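Local coordinates for protein tonb-dependent siderophore receptor (Acinetobacter baumannii, PDB 5FR8) that probably takes part in the first step of iron uptake by binding iron-chelating siderophores, possibly ferric enterobactin, at the outer membrane, at residues G504-E509 and W572-K577; T544-T549 and K566-R571. All coordinates share one frame; numbering follows the deposited sequence.

Contact 1 (G504-E509 and W572-K577); sequences GDLKPE and WENTPK
L506 and E573 bring their backbones nearest, with the CA of L506 6.3 Å from the CA of E573, so the irregular chain of G504-E509 is held off the strand that runs through W572-K577 and side chains fill the interval. L506 carries the apolar half of the contact. Its CG stands anti to the carbonyl carbon (chi1 -78°), and from there the isobutyl group extends toward the strand. The CD2 methyl of L506 sits 3.5 Å from the CA of E573 and 3.6 Å from the O of W572, a carbonyl that N503 satisfies through its side-chain amide. The other methyl, CD1, lies 4.2 Å from the CB of W572, while the indole of W572 leads away from the loop and meets the ring of Y112. N574 points toward the loop and slides past L506 in the opposite direction, with the CG of N574 3.8 Å from the CD2 of L506. The amide group of N574 reaches the backbone of K507, with the CG of N574 3.7 Å from the O of K507. K507 itself crosses N574 at about a right angle; a bend at chi3 (-64°) places CE beside the same side-chain amide group. I540, from the neighbouring strand 525-541, touches both L506 and N574. The contact thus links the connection leading into strand 509-521 with strand 564-591, in a TonB-dependent receptor whose beta-barrel carries long loops and is closed by a plug domain, the region to which Y112 belongs.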
ATOM      1  N   GLY A 504      21.178   7.068 -10.874  1.00 63.95           N
ATOM      2  CA  GLY A 504      21.015   5.911 -11.749  1.00 63.07           C
ATOM      3  C   GLY A 504      21.824   4.709 -11.306  1.00 64.83           C
ATOM      4  O   GLY A 504      21.623   3.602 -11.836  1.00 65.91           O
ATOM      5  N   ASP A 505      22.736   4.932 -10.346  1.00 64.41           N
ATOM      6  CA  ASP A 505      23.733   3.939  -9.918  1.00 65.04           C
ATOM      7  C   ASP A 505      23.411   3.326  -8.554  1.00 64.14           C
ATOM      8  O   ASP A 505      24.214   2.569  -7.992  1.00 65.35           O
ATOM      9  CB  ASP A 505      25.154   4.539  -9.913  1.00 67.26           C
ATOM     10  CG  ASP A 505      25.697   4.817 -11.333  1.00 71.54           C
ATOM     11  OD1 ASP A 505      25.191   4.247 -12.334  1.00 71.07           O
ATOM     12  OD2 ASP A 505      26.645   5.622 -11.449  1.00 73.12           O
ATOM     13  N   LEU A 506      22.226   3.639  -8.040  1.00 62.00           N
ATOM     14  CA  LEU A 506      21.678   2.944  -6.880  1.00 59.21           C
ATOM     15  C   LEU A 506      21.603   1.419  -7.070  1.00 59.29           C
ATOM     16  O   LEU A 506      21.216   0.936  -8.142  1.00 58.69           O
ATOM     17  CB  LEU A 506      20.253   3.435  -6.614  1.00 58.49           C
ATOM     18  CG  LEU A 506      20.055   4.783  -5.927  1.00 61.04           C
ATOM     19  CD1 LEU A 506      18.586   5.192  -5.957  1.00 59.60           C
ATOM     20  CD2 LEU A 506      20.575   4.738  -4.494  1.00 61.02           C
ATOM     21  N   LYS A 507      21.959   0.688  -6.009  1.00 60.29           N
ATOM     22  CA  LYS A 507      21.659  -0.733  -5.850  1.00 61.57           C
ATOM     23  C   LYS A 507      20.202  -0.939  -5.447  1.00 59.45           C
ATOM     24  O   LYS A 507      19.582  -0.027  -4.931  1.00 61.64           O
ATOM     25  CB  LYS A 507      22.558  -1.319  -4.762  1.00 65.09           C
ATOM     26  CG  LYS A 507      24.016  -1.397  -5.165  1.00 70.37           C
ATOM     27  CD  LYS A 507      24.872  -2.004  -4.074  1.00 72.88           C
ATOM     28  CE  LYS A 507      24.862  -1.111  -2.854  1.00 81.31           C
ATOM     29  NZ  LYS A 507      26.048  -1.391  -2.000  1.00 95.33           N
ATOM     30  N   PRO A 508      19.646  -2.143  -5.662  1.00 56.31           N
ATOM     31  CA  PRO A 508      18.260  -2.327  -5.273  1.00 56.13           C
ATOM     32  C   PRO A 508      18.135  -2.574  -3.792  1.00 59.91           C
ATOM     33  O   PRO A 508      19.129  -2.951  -3.161  1.00 60.47           O
ATOM     34  CB  PRO A 508      17.841  -3.571  -6.037  1.00 54.31           C
ATOM     35  CG  PRO A 508      19.093  -4.344  -6.205  1.00 54.96           C
ATOM     36  CD  PRO A 508      20.253  -3.389  -6.132  1.00 56.10           C
ATOM     37  N   GLU A 509      16.920  -2.374  -3.258  1.00 62.08           N
ATOM     38  CA  GLU A 509      16.593  -2.730  -1.868  1.00 58.10           C
ATOM     39  C   GLU A 509      16.490  -4.239  -1.741  1.00 59.00           C
ATOM     40  O   GLU A 509      15.932  -4.926  -2.596  1.00 59.42           O
ATOM     41  CB  GLU A 509      15.288  -2.061  -1.414  1.00 62.32           C
ATOM     42  CG  GLU A 509      15.318  -0.523  -1.515  1.00 69.73           C
ATOM     43  CD  GLU A 509      14.152   0.200  -0.855  1.00 67.61           C
ATOM     44  OE1 GLU A 509      13.151  -0.450  -0.460  1.00 71.44           O
ATOM     45  OE2 GLU A 509      14.249   1.440  -0.751  1.00 70.67           O
ATOM     46  N   TRP A 572      20.133  10.585  -3.738  1.00 62.83           N
ATOM     47  CA  TRP A 572      19.521   9.402  -3.192  1.00 62.89           C
ATOM     48  C   TRP A 572      20.602   8.318  -3.031  1.00 67.69           C
ATOM     49  O   TRP A 572      21.501   8.190  -3.858  1.00 68.52           O
ATOM     50  CB  TRP A 572      18.347   8.936  -4.073  1.00 61.17           C
ATOM     51  CG  TRP A 572      17.134   9.885  -4.070  1.00 59.23           C
ATOM     52  CD1 TRP A 572      16.886  10.907  -4.945  1.00 57.43           C
ATOM     53  CD2 TRP A 572      16.033   9.884  -3.140  1.00 57.81           C
ATOM     54  NE1 TRP A 572      15.716  11.543  -4.612  1.00 56.80           N
ATOM     55  CE2 TRP A 572      15.168  10.929  -3.516  1.00 56.15           C
ATOM     56  CE3 TRP A 572      15.698   9.098  -2.034  1.00 57.97           C
ATOM     57  CZ2 TRP A 572      13.993  11.193  -2.841  1.00 55.03           C
ATOM     58  CZ3 TRP A 572      14.532   9.367  -1.363  1.00 57.23           C
ATOM     59  CH2 TRP A 572      13.694  10.407  -1.765  1.00 55.73           C
ATOM     60  N   GLU A 573      20.514   7.537  -1.962  1.00 72.57           N
ATOM     61  CA  GLU A 573      21.551   6.555  -1.665  1.00 78.61           C
ATOM     62  C   GLU A 573      20.990   5.414  -0.848  1.00 77.71           C
ATOM     63  O   GLU A 573      20.109   5.622  -0.037  1.00 75.75           O
ATOM     64  CB  GLU A 573      22.701   7.233  -0.935  1.00 84.38           C
ATOM     65  CG  GLU A 573      23.914   7.446  -1.825  1.00 93.65           C
ATOM     66  CD  GLU A 573      24.590   8.790  -1.604  1.00104.94           C
ATOM     67  OE1 GLU A 573      24.157   9.549  -0.700  1.00111.46           O
ATOM     68  OE2 GLU A 573      25.563   9.092  -2.343  1.00113.97           O
ATOM     69  N   ASN A 574      21.460   4.198  -1.087  1.00 49.68           N
ATOM     70  CA  ASN A 574      20.998   3.088  -0.282  1.00 53.94           C
ATOM     71  C   ASN A 574      21.785   3.139   1.021  1.00 60.80           C
ATOM     72  O   ASN A 574      23.011   3.232   0.964  1.00 66.87           O
ATOM     73  CB  ASN A 574      21.198   1.687  -0.913  1.00 54.03           C
ATOM     74  CG  ASN A 574      21.557   1.711  -2.395  1.00 56.82           C
ATOM     75  OD1 ASN A 574      20.732   1.421  -3.229  1.00 53.65           O
ATOM     76  ND2 ASN A 574      22.810   2.007  -2.713  1.00 63.40           N
ATOM     77  N   THR A 575      21.081   3.086   2.168  1.00 55.04           N
ATOM     78  CA  THR A 575      21.683   3.122   3.498  1.00 50.65           C
ATOM     79  C   THR A 575      21.673   1.696   4.084  1.00 53.54           C
ATOM     80  O   THR A 575      20.715   0.926   3.840  1.00 55.64           O
ATOM     81  CB  THR A 575      20.911   4.098   4.416  1.00 48.96           C
ATOM     82  OG1 THR A 575      21.623   4.266   5.667  1.00 47.28           O
ATOM     83  CG2 THR A 575      19.473   3.597   4.666  1.00 45.17           C
ATOM     84  N   PRO A 576      22.731   1.326   4.848  1.00 51.32           N
ATOM     85  CA  PRO A 576      23.053  -0.088   5.068  1.00 50.27           C
ATOM     86  C   PRO A 576      21.959  -0.982   5.663  1.00 51.74           C
ATOM     87  O   PRO A 576      21.639  -2.011   5.045  1.00 52.87           O
ATOM     88  CB  PRO A 576      24.296  -0.028   5.976  1.00 49.94           C
ATOM     89  CG  PRO A 576      24.954   1.248   5.598  1.00 49.54           C
ATOM     90  CD  PRO A 576      23.785   2.193   5.399  1.00 50.44           C
ATOM     91  N   LYS A 577      21.420  -0.657   6.840  1.00 53.07           N
ATOM     92  CA  LYS A 577      20.493  -1.593   7.517  1.00 55.91           C
ATOM     93  C   LYS A 577      19.394  -1.005   8.370  1.00 54.33           C
ATOM     94  O   LYS A 577      19.605  -0.031   9.100  1.00 49.96           O
ATOM     95  CB  LYS A 577      21.257  -2.602   8.369  1.00 60.57           C
ATOM     96  CG  LYS A 577      21.120  -4.013   7.820  1.00 73.40           C
ATOM     97  CD  LYS A 577      22.337  -4.891   8.100  1.00 81.16           C
ATOM     98  CE  LYS A 577      22.443  -5.955   7.015  1.00 91.89           C
ATOM     99  NZ  LYS A 577      23.458  -6.983   7.367  1.00104.38           N
TER

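Contact 2 (T544-T549 and K566-R571); sequences THVVGT and KWNILR
T549 and W567 make the shortest polar link: the hydroxyl OG1 of T549, anti to its own backbone N (chi1 -175°), donates to the O of W567 at 2.7 Å, from a position above the carbonyl plane. Two backbone bonds follow, V547 N to I569 O at 2.9 Å and I569 N to G548 O at 3.0 Å, so I569 is gripped through both its backbone polar groups. The pairing belongs to an antiparallel beta hairpin, strands 548-553 and 564-591, in the receptor's beta-barrel region; T549 and N568 face each other as a non-hydrogen-bonded pair. Across its other edge, strand 564-591 bonds to the short parallel strand 498-501. Beside the backbone bonds, the CG2 of V547 meets the CG2 of I569 at 3.6 Å, the two side chains crossing at about a right angle. V546 lies alongside N568, its CG1 3.9 Å from the CB of N568, and L570 curls back to place CD2 3.3 Å from the O of H545. At the margin, the CG1 of V547 rests 3.6 Å from the CG of R571, whose NE is held in a salt bridge by E573.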
ATOM      1  N   THR A 544      23.270  11.671   2.697  1.00 69.78           N
ATOM      2  CA  THR A 544      23.869  12.534   3.703  1.00 69.36           C
ATOM      3  C   THR A 544      25.325  12.829   3.425  1.00 74.11           C
ATOM      4  O   THR A 544      26.003  13.457   4.237  1.00 77.80           O
ATOM      5  CB  THR A 544      23.796  11.900   5.097  1.00 68.92           C
ATOM      6  OG1 THR A 544      24.559  10.685   5.108  1.00 71.50           O
ATOM      7  CG2 THR A 544      22.352  11.626   5.475  1.00 66.67           C
ATOM      8  N   HIS A 545      25.825  12.386   2.286  1.00 77.59           N
ATOM      9  CA  HIS A 545      27.189  12.695   1.935  1.00 81.78           C
ATOM     10  C   HIS A 545      27.186  13.579   0.674  1.00 79.86           C
ATOM     11  O   HIS A 545      26.401  13.378  -0.255  1.00 78.59           O
ATOM     12  CB  HIS A 545      27.983  11.387   1.814  1.00 89.85           C
ATOM     13  CG  HIS A 545      28.103  10.631   3.125  1.00101.41           C
ATOM     14  ND1 HIS A 545      27.845   9.279   3.245  1.00106.72           N
ATOM     15  CD2 HIS A 545      28.451  11.047   4.374  1.00103.44           C
ATOM     16  CE1 HIS A 545      28.037   8.894   4.497  1.00103.34           C
ATOM     17  NE2 HIS A 545      28.405   9.949   5.204  1.00101.91           N
ATOM     18  N   VAL A 546      28.023  14.603   0.692  1.00 80.26           N
ATOM     19  CA  VAL A 546      28.124  15.533  -0.428  1.00 79.78           C
ATOM     20  C   VAL A 546      29.031  14.942  -1.496  1.00 81.34           C
ATOM     21  O   VAL A 546      30.240  14.841  -1.315  1.00 84.16           O
ATOM     22  CB  VAL A 546      28.649  16.917   0.018  1.00 79.01           C
ATOM     23  CG1 VAL A 546      27.644  17.561   0.943  1.00 77.41           C
ATOM     24  CG2 VAL A 546      29.990  16.806   0.730  1.00 84.77           C
ATOM     25  N   VAL A 547      28.433  14.542  -2.609  1.00 81.09           N
ATOM     26  CA  VAL A 547      29.187  13.968  -3.733  1.00 81.58           C
ATOM     27  C   VAL A 547      29.967  15.007  -4.561  1.00 81.02           C
ATOM     28  O   VAL A 547      30.796  14.640  -5.401  1.00 79.77           O
ATOM     29  CB  VAL A 547      28.253  13.204  -4.687  1.00 81.46           C
ATOM     30  CG1 VAL A 547      27.535  12.090  -3.945  1.00 80.82           C
ATOM     31  CG2 VAL A 547      27.253  14.153  -5.343  1.00 79.48           C
ATOM     32  N   GLY A 548      29.682  16.294  -4.339  1.00 77.29           N
ATOM     33  CA  GLY A 548      30.394  17.366  -5.019  1.00 76.46           C
ATOM     34  C   GLY A 548      29.626  18.655  -4.908  1.00 75.34           C
ATOM     35  O   GLY A 548      28.637  18.735  -4.189  1.00 76.37           O
ATOM     36  N   THR A 549      30.059  19.676  -5.627  1.00 77.09           N
ATOM     37  CA  THR A 549      29.420  20.975  -5.514  1.00 75.10           C
ATOM     38  C   THR A 549      29.186  21.609  -6.890  1.00 77.41           C
ATOM     39  O   THR A 549      29.850  21.236  -7.852  1.00 78.72           O
ATOM     40  CB  THR A 549      30.276  21.880  -4.633  1.00 74.87           C
ATOM     41  OG1 THR A 549      29.598  23.119  -4.435  1.00 77.30           O
ATOM     42  CG2 THR A 549      31.637  22.131  -5.266  1.00 77.11           C
ATOM     43  N   LYS A 566      26.714  28.578  -4.346  1.00 79.88           N
ATOM     44  CA  LYS A 566      27.402  27.325  -4.224  1.00 79.02           C
ATOM     45  C   LYS A 566      26.430  26.353  -3.570  1.00 74.39           C
ATOM     46  O   LYS A 566      25.948  26.602  -2.473  1.00 70.94           O
ATOM     47  CB  LYS A 566      28.647  27.515  -3.371  1.00 81.26           C
ATOM     48  CG  LYS A 566      29.756  26.552  -3.697  1.00 84.14           C
ATOM     49  CD  LYS A 566      31.011  27.022  -2.996  1.00 87.07           C
ATOM     50  CE  LYS A 566      32.132  25.998  -3.101  1.00 88.35           C
ATOM     51  NZ  LYS A 566      32.886  25.859  -1.821  1.00 88.11           N
ATOM     52  N   TRP A 567      26.109  25.273  -4.272  1.00 72.38           N
ATOM     53  CA  TRP A 567      25.210  24.266  -3.736  1.00 71.28           C
ATOM     54  C   TRP A 567      26.002  23.018  -3.355  1.00 71.33           C
ATOM     55  O   TRP A 567      26.939  22.616  -4.061  1.00 74.92           O
ATOM     56  CB  TRP A 567      24.127  23.885  -4.762  1.00 71.63           C
ATOM     57  CG  TRP A 567      23.100  24.953  -5.008  1.00 71.72           C
ATOM     58  CD1 TRP A 567      23.130  25.888  -5.986  1.00 74.20           C
ATOM     59  CD2 TRP A 567      21.892  25.187  -4.266  1.00 69.24           C
ATOM     60  NE1 TRP A 567      22.026  26.695  -5.901  1.00 75.40           N
ATOM     61  CE2 TRP A 567      21.256  26.287  -4.846  1.00 71.28           C
ATOM     62  CE3 TRP A 567      21.292  24.571  -3.169  1.00 67.81           C
ATOM     63  CZ2 TRP A 567      20.048  26.785  -4.372  1.00 71.38           C
ATOM     64  CZ3 TRP A 567      20.085  25.072  -2.698  1.00 66.82           C
ATOM     65  CH2 TRP A 567      19.482  26.162  -3.294  1.00 68.37           C
ATOM     66  N   ASN A 568      25.603  22.398  -2.249  1.00 68.09           N
ATOM     67  CA  ASN A 568      26.092  21.080  -1.879  1.00 67.93           C
ATOM     68  C   ASN A 568      25.209  20.048  -2.566  1.00 67.68           C
ATOM     69  O   ASN A 568      23.975  20.160  -2.547  1.00 67.47           O
ATOM     70  CB  ASN A 568      26.061  20.899  -0.356  1.00 66.60           C
ATOM     71  CG  ASN A 568      26.976  21.876   0.352  1.00 66.30           C
ATOM     72  OD1 ASN A 568      28.177  21.857   0.135  1.00 67.82           O
ATOM     73  ND2 ASN A 568      26.414  22.762   1.152  1.00 64.61           N
ATOM     74  N   ILE A 569      25.830  19.068  -3.205  1.00 67.15           N
ATOM     75  CA  ILE A 569      25.076  18.083  -3.946  1.00 66.89           C
ATOM     76  C   ILE A 569      24.981  16.782  -3.162  1.00 69.59           C
ATOM     77  O   ILE A 569      25.984  16.077  -2.959  1.00 70.90           O
ATOM     78  CB  ILE A 569      25.729  17.770  -5.295  1.00 67.72           C
ATOM     79  CG1 ILE A 569      25.913  19.031  -6.127  1.00 68.86           C
ATOM     80  CG2 ILE A 569      24.904  16.748  -6.050  1.00 66.20           C
ATOM     81  CD1 ILE A 569      26.845  18.828  -7.306  1.00 71.19           C
ATOM     82  N   LEU A 570      23.763  16.457  -2.748  1.00 69.62           N
ATOM     83  CA  LEU A 570      23.454  15.140  -2.193  1.00 71.06           C
ATOM     84  C   LEU A 570      22.750  14.322  -3.255  1.00 69.04           C
ATOM     85  O   LEU A 570      22.168  14.876  -4.183  1.00 71.67           O
ATOM     86  CB  LEU A 570      22.522  15.291  -0.988  1.00 71.89           C
ATOM     87  CG  LEU A 570      23.044  16.192   0.133  1.00 75.11           C
ATOM     88  CD1 LEU A 570      21.920  16.648   1.060  1.00 75.22           C
ATOM     89  CD2 LEU A 570      24.163  15.487   0.894  1.00 78.89           C
ATOM     90  N   ARG A 571      22.763  13.010  -3.114  1.00 67.84           N
ATOM     91  CA  ARG A 571      21.944  12.187  -3.986  1.00 67.54           C
ATOM     92  C   ARG A 571      21.266  11.042  -3.232  1.00 65.85           C
ATOM     93  O   ARG A 571      21.765  10.564  -2.222  1.00 68.07           O
ATOM     94  CB  ARG A 571      22.795  11.641  -5.143  1.00 71.00           C
ATOM     95  CG  ARG A 571      24.129  11.081  -4.706  1.00 75.76           C
ATOM     96  CD  ARG A 571      24.809  10.268  -5.800  1.00 82.36           C
ATOM     97  NE  ARG A 571      25.448   9.074  -5.240  1.00 85.11           N
ATOM     98  CZ  ARG A 571      26.088   8.159  -5.954  1.00 86.64           C
ATOM     99  NH1 ARG A 571      26.187   8.290  -7.270  1.00 87.36           N
ATOM    100  NH2 ARG A 571      26.629   7.110  -5.348  1.00 88.75           N
TER

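Overall arrangement
Both contacts draw on strand 564-591, and their chemistry shifts along it. Contact 1, about 21 Å from the chain's centre, lies deeper: buried L506 and W572 pack there, and a connecting loop meets the strand through side chains. Contact 2, at about 32 Å, is farther out and more exposed, and depends on backbone pairing between hairpin strands, with I569 packed beside the backbone bonds and the valines on the surface. It buries more than twice the area, 513 Å² against 222 Å², and lies nested within the chain loop that contact 1 closes. The centres of contact 1 and contact 2 are about 16 Å apart. They nevertheless touch, where E573 of contact 1 packs against V547 of contact 2.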